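Local coordinates for protein glycine oxidase (Bacillus cereus ATCC 14579, PDB 7CYX) that probably oxidises glycine with molecular oxygen and water to glyoxylate, hydrogen peroxide and ammonium, using a bound FAD, as a step towards thiamine diphosphate, at residues A[71-76]-A[337-342]; A[185-190]-A[321-326]; A[224-229]-A[268-273]; A[231-236]-A[298-303]. All blocks are in the same frame, centred on the assembly; numbering follows the deposited sequence.

Contact 1 (A[71-76]-A[337-342]); sequences AIFPQL and GILLSP. With FAD (flavin-adenine dinucleotide), chain C.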
# COMPACT_ATOMS: atom_id res chain seq x y z
N ALA A 71 3.07 -2.68 -21.90
CA ALA A 71 4.43 -3.15 -21.86
C ALA A 71 5.29 -2.26 -20.96
O ALA A 71 6.35 -2.70 -20.53
CB ALA A 71 4.99 -3.21 -23.26
N ILE A 72 4.85 -1.01 -20.70
CA ILE A 72 5.61 -0.05 -19.87
C ILE A 72 5.44 -0.39 -18.39
O ILE A 72 6.25 0.03 -17.56
CB ILE A 72 5.15 1.39 -20.17
CG1 ILE A 72 5.58 1.83 -21.57
CG2 ILE A 72 5.60 2.39 -19.10
CD1 ILE A 72 4.86 3.06 -22.07
N PHE A 73 4.41 -1.17 -18.05
CA PHE A 73 3.97 -1.28 -16.64
C PHE A 73 5.00 -1.98 -15.76
O PHE A 73 5.17 -1.58 -14.61
CB PHE A 73 2.61 -1.98 -16.55
CG PHE A 73 1.46 -1.02 -16.52
CD1 PHE A 73 1.15 -0.32 -15.37
CD2 PHE A 73 0.69 -0.80 -17.65
CE1 PHE A 73 0.09 0.57 -15.34
CE2 PHE A 73 -0.37 0.10 -17.61
CZ PHE A 73 -0.67 0.78 -16.46
N PRO A 74 5.68 -3.07 -16.21
CA PRO A 74 6.67 -3.75 -15.37
C PRO A 74 7.80 -2.82 -14.91
O PRO A 74 8.01 -2.69 -13.71
CB PRO A 74 7.18 -4.90 -16.26
CG PRO A 74 6.03 -5.16 -17.20
CD PRO A 74 5.44 -3.78 -17.47
N GLN A 75 8.47 -2.12 -15.83
CA GLN A 75 9.59 -1.21 -15.48
C GLN A 75 9.05 0.02 -14.71
O GLN A 75 9.68 0.47 -13.75
CB GLN A 75 10.42 -0.84 -16.71
CG GLN A 75 10.99 0.58 -16.72
CD GLN A 75 10.09 1.61 -17.39
OE1 GLN A 75 9.48 1.36 -18.44
NE2 GLN A 75 9.99 2.79 -16.79
N LEU A 76 7.90 0.56 -15.13
CA LEU A 76 7.32 1.76 -14.50
C LEU A 76 7.13 1.52 -13.00
O LEU A 76 7.51 2.36 -12.18
CB LEU A 76 5.98 2.10 -15.15
CG LEU A 76 5.23 3.28 -14.53
CD1 LEU A 76 6.10 4.54 -14.52
CD2 LEU A 76 3.92 3.53 -15.28
N GLY A 337 -8.55 4.09 -18.84
CA GLY A 337 -7.61 5.16 -18.47
C GLY A 337 -6.52 4.70 -17.50
O GLY A 337 -5.51 5.39 -17.38
N ILE A 338 -6.71 3.58 -16.80
CA ILE A 338 -5.63 3.04 -15.96
C ILE A 338 -4.60 2.38 -16.89
O ILE A 338 -3.44 2.78 -16.94
CB ILE A 338 -6.12 2.07 -14.87
CG1 ILE A 338 -7.34 2.60 -14.11
CG2 ILE A 338 -4.98 1.76 -13.93
CD1 ILE A 338 -7.10 3.91 -13.42
N LEU A 339 -5.08 1.43 -17.69
CA LEU A 339 -4.30 0.78 -18.73
C LEU A 339 -3.47 1.80 -19.53
O LEU A 339 -2.29 1.60 -19.73
CB LEU A 339 -5.27 0.01 -19.62
CG LEU A 339 -4.64 -0.59 -20.88
CD1 LEU A 339 -3.34 -1.30 -20.57
CD2 LEU A 339 -5.61 -1.53 -21.57
N LEU A 340 -4.11 2.88 -19.98
CA LEU A 340 -3.49 3.78 -20.94
C LEU A 340 -2.77 4.95 -20.25
O LEU A 340 -2.23 5.80 -20.94
CB LEU A 340 -4.55 4.33 -21.89
CG LEU A 340 -5.31 3.33 -22.76
CD1 LEU A 340 -6.49 4.02 -23.44
CD2 LEU A 340 -4.42 2.70 -23.82
N SER A 341 -2.75 5.00 -18.92
CA SER A 341 -2.19 6.15 -18.27
C SER A 341 -0.73 6.31 -18.65
O SER A 341 -0.34 7.40 -19.07
CB SER A 341 -2.44 6.19 -16.77
OG SER A 341 -2.00 5.02 -16.11
N PRO A 342 0.13 5.25 -18.57
CA PRO A 342 1.54 5.37 -18.95
C PRO A 342 1.76 5.87 -20.39
O PRO A 342 2.45 6.87 -20.57
CB PRO A 342 2.11 3.96 -18.77
CG PRO A 342 1.19 3.36 -17.73
CD PRO A 342 -0.18 3.90 -18.09
PA FAD C . -10.32 11.26 -12.80
O1A FAD C . -9.62 10.24 -12.00
O2A FAD C . -11.79 11.45 -12.53
O5B FAD C . -9.50 12.59 -12.65
C5B FAD C . -10.08 13.81 -12.98
C4B FAD C . -9.67 14.73 -11.87
O4B FAD C . -9.80 16.06 -12.33
C3B FAD C . -10.56 14.61 -10.65
O3B FAD C . -9.71 14.30 -9.53
C2B FAD C . -11.22 15.98 -10.48
O2B FAD C . -11.18 16.41 -9.11
C1B FAD C . -10.30 16.87 -11.26
N9A FAD C . -10.91 18.07 -11.83
C8A FAD C . -11.96 18.09 -12.68
N7A FAD C . -12.26 19.35 -13.03
C5A FAD C . -11.35 20.15 -12.44
C6A FAD C . -11.10 21.59 -12.42
N6A FAD C . -11.93 22.38 -13.13
N1A FAD C . -10.08 22.06 -11.65
C2A FAD C . -9.32 21.22 -10.95
N3A FAD C . -9.49 19.87 -10.92
C4A FAD C . -10.46 19.30 -11.65
N1 FAD C . -9.81 1.58 -16.16
C2 FAD C . -8.96 0.55 -16.50
O2 FAD C . -8.00 0.87 -17.24
N3 FAD C . -9.13 -0.71 -16.05
C4 FAD C . -10.14 -1.01 -15.20
O4 FAD C . -10.31 -2.16 -14.71
C4X FAD C . -11.10 0.06 -14.83
N5 FAD C . -12.15 -0.17 -14.03
C5X FAD C . -12.99 0.82 -13.69
C6 FAD C . -14.05 0.54 -12.83
C7 FAD C . -14.93 1.55 -12.48
C7M FAD C . -16.10 1.25 -11.56
C8 FAD C . -14.74 2.91 -12.98
C8M FAD C . -15.69 4.03 -12.59
C9 FAD C . -13.70 3.17 -13.81
C9A FAD C . -12.81 2.19 -14.19
N10 FAD C . -11.72 2.48 -15.03
C10 FAD C . -10.87 1.41 -15.37
C1' FAD C . -11.51 3.79 -15.67
C2' FAD C . -10.60 4.78 -15.02
O2' FAD C . -11.08 5.01 -13.68
C3' FAD C . -10.66 6.06 -15.83
O3' FAD C . -10.69 5.80 -17.27
C4' FAD C . -9.52 6.96 -15.34
O4' FAD C . -9.53 7.03 -13.90
C5' FAD C . -9.66 8.38 -15.81
O5' FAD C . -8.70 9.15 -15.11
P FAD C . -8.77 10.74 -15.17
O1P FAD C . -9.05 11.19 -16.56
O2P FAD C . -7.58 11.26 -14.41
O3P FAD C . -10.18 10.95 -14.39
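Pro342 sets CG over one face of the Phe73 ring in a CH-pi contact, the two side chains crossing at about a right angle. Pro342 CG lies off-centre, nearer the rim, 3.4 Å from Phe73 CZ. Phe73 CG is held at chi1 -94°, outside the usual staggered positions; the edge of the ring meets Ile338 O and Leu339 O in its plane, CE2 coming within 3.2 Å of Leu339 O. An aromatic C-H rim, slightly positive, suits such oxygens. Ile72 CG2 reaches Pro342 CB at 3.8 Å, while Leu76 CD2 touches Pro342 CG at 3.7 Å. In the first turn of helix 341-352 a proline costs no helical N-H bond. A type I turn from Ile338 to Ser341 leads into this helix and forms part of the FAD site of the DAO-type fold. Ile338 O takes both Ser341 N and, on a lone pair, Ser341 OG at 2.8 Å. On the flavin side, Leu339 N gives an almost straight bond (172°) to FAD O2 at 3.0 Å, and Ile338 N adds a weak one. Ile338 CG1, anti to the carbonyl carbon (chi1 -46°), packs 3.4 Å from FAD N1. Gly337, having no side chain, lets the ribityl O3' approach its backbone.

Contact 2 (A[185-190]-A[321-326]); sequences ENNKVT and HEEIKG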
# COMPACT_ATOMS: atom_id res chain seq x y z
N GLU A 185 -4.18 35.39 -23.34
CA GLU A 185 -4.05 36.83 -23.46
C GLU A 185 -3.94 37.18 -24.94
O GLU A 185 -4.82 37.89 -25.47
CB GLU A 185 -2.94 37.34 -22.53
CG GLU A 185 -3.47 37.73 -21.15
CD GLU A 185 -2.50 37.90 -19.99
OE1 GLU A 185 -1.35 37.44 -20.08
OE2 GLU A 185 -2.91 38.49 -18.96
N ASN A 186 -2.93 36.65 -25.64
CA ASN A 186 -2.70 37.05 -27.03
C ASN A 186 -2.72 35.82 -27.93
O ASN A 186 -1.78 35.58 -28.68
CB ASN A 186 -1.40 37.85 -27.17
CG ASN A 186 -1.22 38.48 -28.53
OD1 ASN A 186 -2.14 38.48 -29.34
ND2 ASN A 186 -0.03 39.01 -28.79
N ASN A 187 -3.79 35.02 -27.82
CA ASN A 187 -3.86 33.71 -28.46
C ASN A 187 -2.75 32.81 -27.90
O ASN A 187 -2.29 31.88 -28.57
CB ASN A 187 -3.78 33.84 -29.98
CG ASN A 187 -4.33 32.63 -30.70
OD1 ASN A 187 -3.58 31.80 -31.18
ND2 ASN A 187 -5.65 32.53 -30.75
N LYS A 188 -2.38 33.07 -26.65
CA LYS A 188 -1.37 32.25 -25.94
C LYS A 188 -1.86 31.98 -24.51
O LYS A 188 -2.54 32.84 -23.95
CB LYS A 188 -0.01 32.94 -25.91
CG LYS A 188 0.87 32.64 -27.11
CD LYS A 188 2.35 32.74 -26.82
CE LYS A 188 3.11 31.49 -27.20
NZ LYS A 188 3.22 31.33 -28.67
N VAL A 189 -1.53 30.81 -23.98
CA VAL A 189 -1.89 30.46 -22.58
C VAL A 189 -0.92 31.19 -21.66
O VAL A 189 0.26 30.95 -21.78
CB VAL A 189 -1.77 28.94 -22.39
CG1 VAL A 189 -1.56 28.57 -20.93
CG2 VAL A 189 -2.96 28.20 -22.98
N THR A 190 -1.41 32.05 -20.77
CA THR A 190 -0.49 32.78 -19.88
C THR A 190 -0.71 32.36 -18.43
O THR A 190 0.07 32.77 -17.58
CB THR A 190 -0.69 34.29 -19.96
OG1 THR A 190 -2.08 34.45 -19.71
CG2 THR A 190 -0.33 34.84 -21.32
N HIS A 321 -3.98 22.19 -29.17
CA HIS A 321 -4.88 23.08 -29.90
C HIS A 321 -4.11 23.66 -31.09
O HIS A 321 -2.95 24.08 -30.94
CB HIS A 321 -5.40 24.18 -28.97
CG HIS A 321 -6.61 24.92 -29.45
ND1 HIS A 321 -6.58 25.75 -30.55
CD2 HIS A 321 -7.85 25.02 -28.94
CE1 HIS A 321 -7.77 26.29 -30.72
NE2 HIS A 321 -8.56 25.87 -29.75
N GLU A 322 -4.76 23.69 -32.26
CA GLU A 322 -4.08 24.01 -33.52
C GLU A 322 -3.69 25.50 -33.58
O GLU A 322 -2.74 25.87 -34.25
CB GLU A 322 -4.95 23.59 -34.71
CG GLU A 322 -4.15 23.09 -35.90
CD GLU A 322 -3.40 21.78 -35.68
OE1 GLU A 322 -4.02 20.71 -35.86
OE2 GLU A 322 -2.20 21.82 -35.31
N GLU A 323 -4.43 26.35 -32.85
CA GLU A 323 -4.27 27.80 -32.94
C GLU A 323 -3.66 28.31 -31.63
O GLU A 323 -2.57 28.87 -31.64
CB GLU A 323 -5.61 28.44 -33.27
CG GLU A 323 -5.55 29.91 -33.65
CD GLU A 323 -6.90 30.54 -33.99
OE1 GLU A 323 -6.91 31.71 -34.44
OE2 GLU A 323 -7.93 29.85 -33.80
N ILE A 324 -4.38 28.10 -30.51
CA ILE A 324 -3.98 28.59 -29.18
C ILE A 324 -2.78 27.78 -28.70
O ILE A 324 -2.88 26.58 -28.48
CB ILE A 324 -5.14 28.51 -28.18
CG1 ILE A 324 -6.43 29.11 -28.75
CG2 ILE A 324 -4.73 29.15 -26.86
CD1 ILE A 324 -7.66 28.93 -27.88
N LYS A 325 -1.63 28.46 -28.56
CA LYS A 325 -0.37 27.78 -28.33
C LYS A 325 -0.26 27.48 -26.83
O LYS A 325 -0.56 28.33 -25.99
CB LYS A 325 0.81 28.60 -28.84
CG LYS A 325 2.18 27.95 -28.66
CD LYS A 325 2.39 26.67 -29.45
CE LYS A 325 3.62 25.90 -29.04
NZ LYS A 325 3.45 25.23 -27.72
N GLY A 326 0.14 26.24 -26.54
CA GLY A 326 0.37 25.76 -25.19
C GLY A 326 -0.87 25.17 -24.54
O GLY A 326 -0.84 24.85 -23.34
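Val189 and Lys325 are joined through their backbones: Val189 N gives a weak bond to Lys325 O at 3.3 Å, and Lys325 N a longer weak one to Asn187 O at 3.5 Å. The two bonds make a single beta bridge between Lys188 and Lys325, the chains running the same way, 19° apart. The more buried part is mainly apolar: Val189 CG2 faces Ile324 CG2 at 4.4 Å, with Gly326 beside it, and Ile324 CG1 rests 3.7 Å above one face of the His321 ring. That imidazole takes Glu323 N in its plane at ND1, 3.2 Å away, so NE2 carries the hydrogen given to Tyr218 O. Asn187 and Gly326 both have positive phi, tolerated well by these two residue types. The solvent side is looser: the Asn187 side chain crosses Glu323 at about a right angle, and Lys188 lies beside Lys325, its NZ touching Lys325 CG at 3.5 Å. The Lys325 ammonium pairs with Glu320, which may offset the nearby charge of Lys203. Residues 185-190 run from a turn into strand 189-194, antiparallel to strand 179-184, whose Ile182 and Ile184 receive Val189 and Ile324; residues 321-326 lead into strand 327-331, where Leu327 also meets Val189.

Contact 3 (A[224-229]-A[268-273]); sequences GTYPVK and KPHTFN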
# COMPACT_ATOMS: atom_id res chain seq x y z
N GLY A 224 -16.19 17.03 -25.65
CA GLY A 224 -16.57 16.95 -24.24
C GLY A 224 -16.52 15.55 -23.66
O GLY A 224 -16.37 14.60 -24.41
N THR A 225 -16.64 15.48 -22.35
CA THR A 225 -16.68 14.21 -21.60
C THR A 225 -17.89 14.26 -20.68
O THR A 225 -18.32 15.35 -20.33
CB THR A 225 -15.40 13.99 -20.79
OG1 THR A 225 -15.28 15.08 -19.88
CG2 THR A 225 -14.16 13.91 -21.64
N TYR A 226 -18.41 13.10 -20.33
CA TYR A 226 -19.55 13.01 -19.40
C TYR A 226 -19.33 11.79 -18.52
O TYR A 226 -18.65 10.87 -18.95
CB TYR A 226 -20.89 12.97 -20.14
CG TYR A 226 -21.07 11.82 -21.08
CD1 TYR A 226 -21.61 10.63 -20.67
CD2 TYR A 226 -20.71 11.94 -22.41
CE1 TYR A 226 -21.78 9.58 -21.54
CE2 TYR A 226 -20.87 10.89 -23.30
CZ TYR A 226 -21.41 9.71 -22.87
OH TYR A 226 -21.57 8.68 -23.74
N PRO A 227 -19.85 11.77 -17.29
CA PRO A 227 -19.69 10.63 -16.38
C PRO A 227 -20.59 9.41 -16.65
O PRO A 227 -21.81 9.54 -16.78
CB PRO A 227 -20.17 11.19 -15.02
CG PRO A 227 -21.22 12.22 -15.42
CD PRO A 227 -20.60 12.87 -16.66
N VAL A 228 -19.98 8.22 -16.62
CA VAL A 228 -20.75 7.01 -16.63
C VAL A 228 -20.52 6.32 -15.29
O VAL A 228 -19.46 5.79 -15.02
CB VAL A 228 -20.40 6.14 -17.86
CG1 VAL A 228 -21.15 4.82 -17.84
CG2 VAL A 228 -20.65 6.90 -19.16
N LYS A 229 -21.54 6.45 -14.42
CA LYS A 229 -21.41 6.07 -13.03
C LYS A 229 -21.25 4.55 -12.99
O LYS A 229 -21.86 3.86 -13.75
CB LYS A 229 -22.62 6.57 -12.23
CG LYS A 229 -22.94 5.78 -10.96
CD LYS A 229 -24.15 6.33 -10.23
CE LYS A 229 -24.35 5.72 -8.86
NZ LYS A 229 -25.55 6.26 -8.17
N LYS A 268 -24.28 3.38 -15.28
CA LYS A 268 -25.34 4.39 -15.19
C LYS A 268 -24.88 5.70 -15.84
O LYS A 268 -24.35 6.59 -15.18
CB LYS A 268 -25.74 4.57 -13.73
CG LYS A 268 -26.58 3.44 -13.12
CD LYS A 268 -27.20 3.85 -11.78
CE LYS A 268 -27.51 2.70 -10.83
NZ LYS A 268 -27.58 3.14 -9.41
N PRO A 269 -25.11 5.90 -17.15
CA PRO A 269 -24.60 7.07 -17.86
C PRO A 269 -25.28 8.40 -17.49
O PRO A 269 -26.41 8.41 -17.05
CB PRO A 269 -24.83 6.72 -19.34
CG PRO A 269 -25.96 5.72 -19.34
CD PRO A 269 -25.91 5.01 -18.01
N HIS A 270 -24.53 9.50 -17.66
CA HIS A 270 -24.97 10.90 -17.48
C HIS A 270 -25.49 11.16 -16.06
O HIS A 270 -26.59 11.65 -15.88
CB HIS A 270 -25.99 11.29 -18.57
CG HIS A 270 -25.36 11.48 -19.91
ND1 HIS A 270 -25.48 10.55 -20.94
CD2 HIS A 270 -24.60 12.49 -20.40
CE1 HIS A 270 -24.82 10.96 -21.99
NE2 HIS A 270 -24.25 12.15 -21.68
N THR A 271 -24.66 10.86 -15.06
CA THR A 271 -24.91 11.36 -13.70
C THR A 271 -23.59 11.42 -12.94
O THR A 271 -22.76 10.54 -13.07
CB THR A 271 -25.96 10.51 -12.98
OG1 THR A 271 -26.28 11.13 -11.73
CG2 THR A 271 -25.51 9.11 -12.67
N PHE A 272 -23.43 12.48 -12.14
CA PHE A 272 -22.28 12.68 -11.24
C PHE A 272 -22.56 12.09 -9.85
O PHE A 272 -21.73 12.17 -8.94
CB PHE A 272 -21.94 14.17 -11.12
CG PHE A 272 -21.46 14.81 -12.41
CD1 PHE A 272 -22.36 15.35 -13.31
CD2 PHE A 272 -20.11 14.83 -12.73
CE1 PHE A 272 -21.91 15.93 -14.50
CE2 PHE A 272 -19.67 15.41 -13.91
CZ PHE A 272 -20.57 15.96 -14.79
N ASN A 273 -23.72 11.45 -9.68
CA ASN A 273 -24.15 10.88 -8.41
C ASN A 273 -23.23 9.75 -7.91
O ASN A 273 -23.09 8.73 -8.58
CB ASN A 273 -25.57 10.33 -8.51
CG ASN A 273 -26.19 10.22 -7.14
OD1 ASN A 273 -26.64 11.22 -6.59
ND2 ASN A 273 -26.13 9.05 -6.56
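Lys229 N donates to Lys268 O over 2.9 Å at 151°, and Lys268 N returns a bond of 2.9 Å to Lys229 O, so the two lysines form an antiparallel hydrogen-bonded pair. They link strands 225-236 and 260-269 in the large mixed sheet that, as in other members of the DAO family, probably belongs to the substrate-binding domain. Next along, Val228 and Pro269 form a non-hydrogen-bonded pair with a CA to CA distance of only 4.0 Å, a position where no N-H is needed toward Val228. On the same side of the sheet Val228 reaches Tyr334, an FAD-binding residue. Beyond Pro269 the chain leaves the strand; His270 N gives only a weak bond to Pro227 O.

The side chains then take over. Tyr226 CG sits between the backbone N and the carbonyl carbon (chi1 60°), and the ring forms an offset stack with His270, centroids 3.9 Å apart and planes at 11°. Pro227 CG stands 3.6 Å above the centre of the Phe272 ring, a CH-pi contact suited to proline, whose ring C-H groups are compact and slightly polarised; Phe272 also meets Trp211.

Lys229, extended throughout, runs alongside Lys268 and brings its NZ within 3.9 Å of Lys268 NZ. Each ammonium has its own partners, Thr275 O and Gln277 OE1 for Lys229 and the carboxylate of Glu231 for Lys268, which probably make this approach bearable. Thr271 OG1 accepts from Asn273 N at 3.3 Å, an ST turn, while Thr271 CG2 lies 3.9 Å from Lys229 CB.

Contact 4 (A[231-236]-A[298-303]); sequences EVVAVR and AEWEST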
# COMPACT_ATOMS: atom_id res chain seq x y z
N GLU A 231 -20.89 1.37 -9.92
CA GLU A 231 -20.97 0.99 -8.53
C GLU A 231 -20.22 -0.32 -8.37
O GLU A 231 -20.37 -1.19 -9.22
CB GLU A 231 -22.41 0.79 -8.07
CG GLU A 231 -23.17 2.07 -7.83
CD GLU A 231 -24.65 2.00 -8.18
OE1 GLU A 231 -24.95 1.66 -9.34
OE2 GLU A 231 -25.48 2.28 -7.27
N VAL A 232 -19.42 -0.42 -7.30
CA VAL A 232 -18.65 -1.61 -7.03
C VAL A 232 -18.68 -1.95 -5.53
O VAL A 232 -18.92 -1.10 -4.68
CB VAL A 232 -17.23 -1.54 -7.62
CG1 VAL A 232 -16.95 -0.24 -8.35
CG2 VAL A 232 -16.15 -1.85 -6.61
N VAL A 233 -18.47 -3.24 -5.26
CA VAL A 233 -18.52 -3.85 -3.94
C VAL A 233 -17.16 -4.50 -3.67
O VAL A 233 -16.50 -4.97 -4.60
CB VAL A 233 -19.66 -4.87 -3.89
CG1 VAL A 233 -19.42 -5.96 -2.87
CG2 VAL A 233 -21.01 -4.20 -3.66
N ALA A 234 -16.76 -4.54 -2.40
CA ALA A 234 -15.50 -5.18 -1.99
C ALA A 234 -15.76 -6.08 -0.79
O ALA A 234 -16.46 -5.69 0.15
CB ALA A 234 -14.46 -4.13 -1.66
N VAL A 235 -15.19 -7.28 -0.81
CA VAL A 235 -15.25 -8.15 0.33
C VAL A 235 -13.84 -8.64 0.66
O VAL A 235 -12.95 -8.62 -0.18
CB VAL A 235 -16.21 -9.32 0.06
CG1 VAL A 235 -17.59 -8.82 -0.33
CG2 VAL A 235 -15.65 -10.27 -0.99
N ARG A 236 -13.66 -9.07 1.91
CA ARG A 236 -12.42 -9.67 2.37
C ARG A 236 -12.68 -11.16 2.57
O ARG A 236 -13.79 -11.55 2.85
CB ARG A 236 -12.00 -9.02 3.69
CG ARG A 236 -11.81 -7.51 3.61
CD ARG A 236 -10.34 -7.15 3.64
NE ARG A 236 -10.04 -5.78 3.24
CZ ARG A 236 -8.81 -5.35 2.95
NH1 ARG A 236 -7.79 -6.19 3.00
NH2 ARG A 236 -8.61 -4.09 2.61
N ALA A 298 -17.91 -14.73 2.82
CA ALA A 298 -16.83 -13.74 2.97
C ALA A 298 -17.26 -12.60 3.92
O ALA A 298 -18.30 -12.64 4.56
CB ALA A 298 -16.47 -13.21 1.60
N GLU A 299 -16.37 -11.62 4.05
CA GLU A 299 -16.64 -10.49 4.96
C GLU A 299 -16.85 -9.23 4.13
O GLU A 299 -15.94 -8.84 3.39
CB GLU A 299 -15.50 -10.30 5.95
CG GLU A 299 -15.05 -11.60 6.58
CD GLU A 299 -13.90 -11.44 7.56
OE1 GLU A 299 -13.37 -10.33 7.67
OE2 GLU A 299 -13.56 -12.43 8.21
N TRP A 300 -18.02 -8.63 4.29
CA TRP A 300 -18.34 -7.38 3.58
C TRP A 300 -17.33 -6.32 3.98
O TRP A 300 -17.03 -6.20 5.16
CB TRP A 300 -19.75 -6.92 3.93
CG TRP A 300 -20.08 -5.56 3.40
CD1 TRP A 300 -19.95 -4.37 4.04
CD2 TRP A 300 -20.61 -5.26 2.11
NE1 TRP A 300 -20.37 -3.35 3.24
CE2 TRP A 300 -20.78 -3.87 2.05
CE3 TRP A 300 -20.97 -6.03 1.00
CZ2 TRP A 300 -21.28 -3.23 0.92
CZ3 TRP A 300 -21.46 -5.39 -0.11
CH2 TRP A 300 -21.61 -4.01 -0.15
N GLU A 301 -16.82 -5.58 3.02
CA GLU A 301 -15.87 -4.53 3.43
C GLU A 301 -16.46 -3.18 3.09
O GLU A 301 -16.67 -2.39 3.99
CB GLU A 301 -14.56 -4.65 2.67
CG GLU A 301 -13.67 -3.44 2.88
CD GLU A 301 -12.65 -3.15 1.80
OE1 GLU A 301 -11.71 -3.92 1.66
OE2 GLU A 301 -12.80 -2.14 1.13
N SER A 302 -16.81 -2.99 1.83
CA SER A 302 -17.17 -1.64 1.36
C SER A 302 -17.94 -1.70 0.05
O SER A 302 -17.95 -2.73 -0.59
CB SER A 302 -15.86 -0.96 1.12
OG SER A 302 -15.97 0.43 1.22
N THR A 303 -18.51 -0.56 -0.31
CA THR A 303 -19.20 -0.35 -1.59
C THR A 303 -18.92 1.09 -2.01
O THR A 303 -18.82 1.92 -1.14
CB THR A 303 -20.69 -0.67 -1.52
OG1 THR A 303 -21.12 -0.47 -2.85
CG2 THR A 303 -21.46 0.23 -0.58
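Ala234 O is gripped by two successive amides, Glu301 N at 2.9 Å and Ser302 N at 3.2 Å, both arriving from the same face of the carbonyl plane. Two residues thus face one, a classic beta bulge that shifts the register between antiparallel strands 231-236 and 299-303. Around it the pairing is regular: Ala234 N reaches Ser302 O over 2.8 Å, and Arg236 and Glu299 exchange two nearly straight bonds, Arg236 N to Glu299 O being 2.7 Å. Further along, Thr303 OG1 donates to Val232 O at 2.9 Å from above the carbonyl plane, a side-chain bond beside a non-hydrogen-bonded pair.

On one side of the sheet Val233 crosses Trp300 at about a right angle, its CG1 lying 3.5 Å from Trp300 CZ3. Trp300 CG is anti to the backbone N (chi1 172°), and its indole also packs on Ile281 and Leu285 of helix 278-291; a broad apolar ring can bridge helix and strand. Small Ala298, just before the strand, sets its CB 4.0 Å from Val235 CG2.

The other face is mixed: Val232, which touches the FAD, and Ala234 are apolar, and a salt bridge lies toward the end of strand 225-236. The Arg236 chain bends at chi2 (-106°), which sets CD; its NE lies 3.0 Å from Glu301 OE1, an oxygen met on its anti side, and NH2 adds a weak bond to the same atom. Glu301 OE2 is meanwhile paired with Arg260 on strand 260-269. A carboxylate shared by two arginines should stay ionised and link three neighbouring strands through charge as well as backbone bonds.

From the N terminus, residues 71-76 come first and meet 337-342 near the C terminus, so contact 1 closes the widest loop and the other three nest inside it. Contact 2 follows, closing 185-190 on 321-326 and enclosing contacts 3 and 4. These two cross: 224-229 and 231-236 follow one another on strand 225-236, then pair with 268-273 and 298-303, on the strands flanking it in the large sheet. A salt bridge, Lys268 NZ to Glu231 OE1 at 3.0 Å, joins them. Contact 1 ties helices beside the flavin, contact 2 the small antiparallel sheet to the end of the nucleotide-binding sheet; the centres of contacts 2 and 4 are about 47 Å apart.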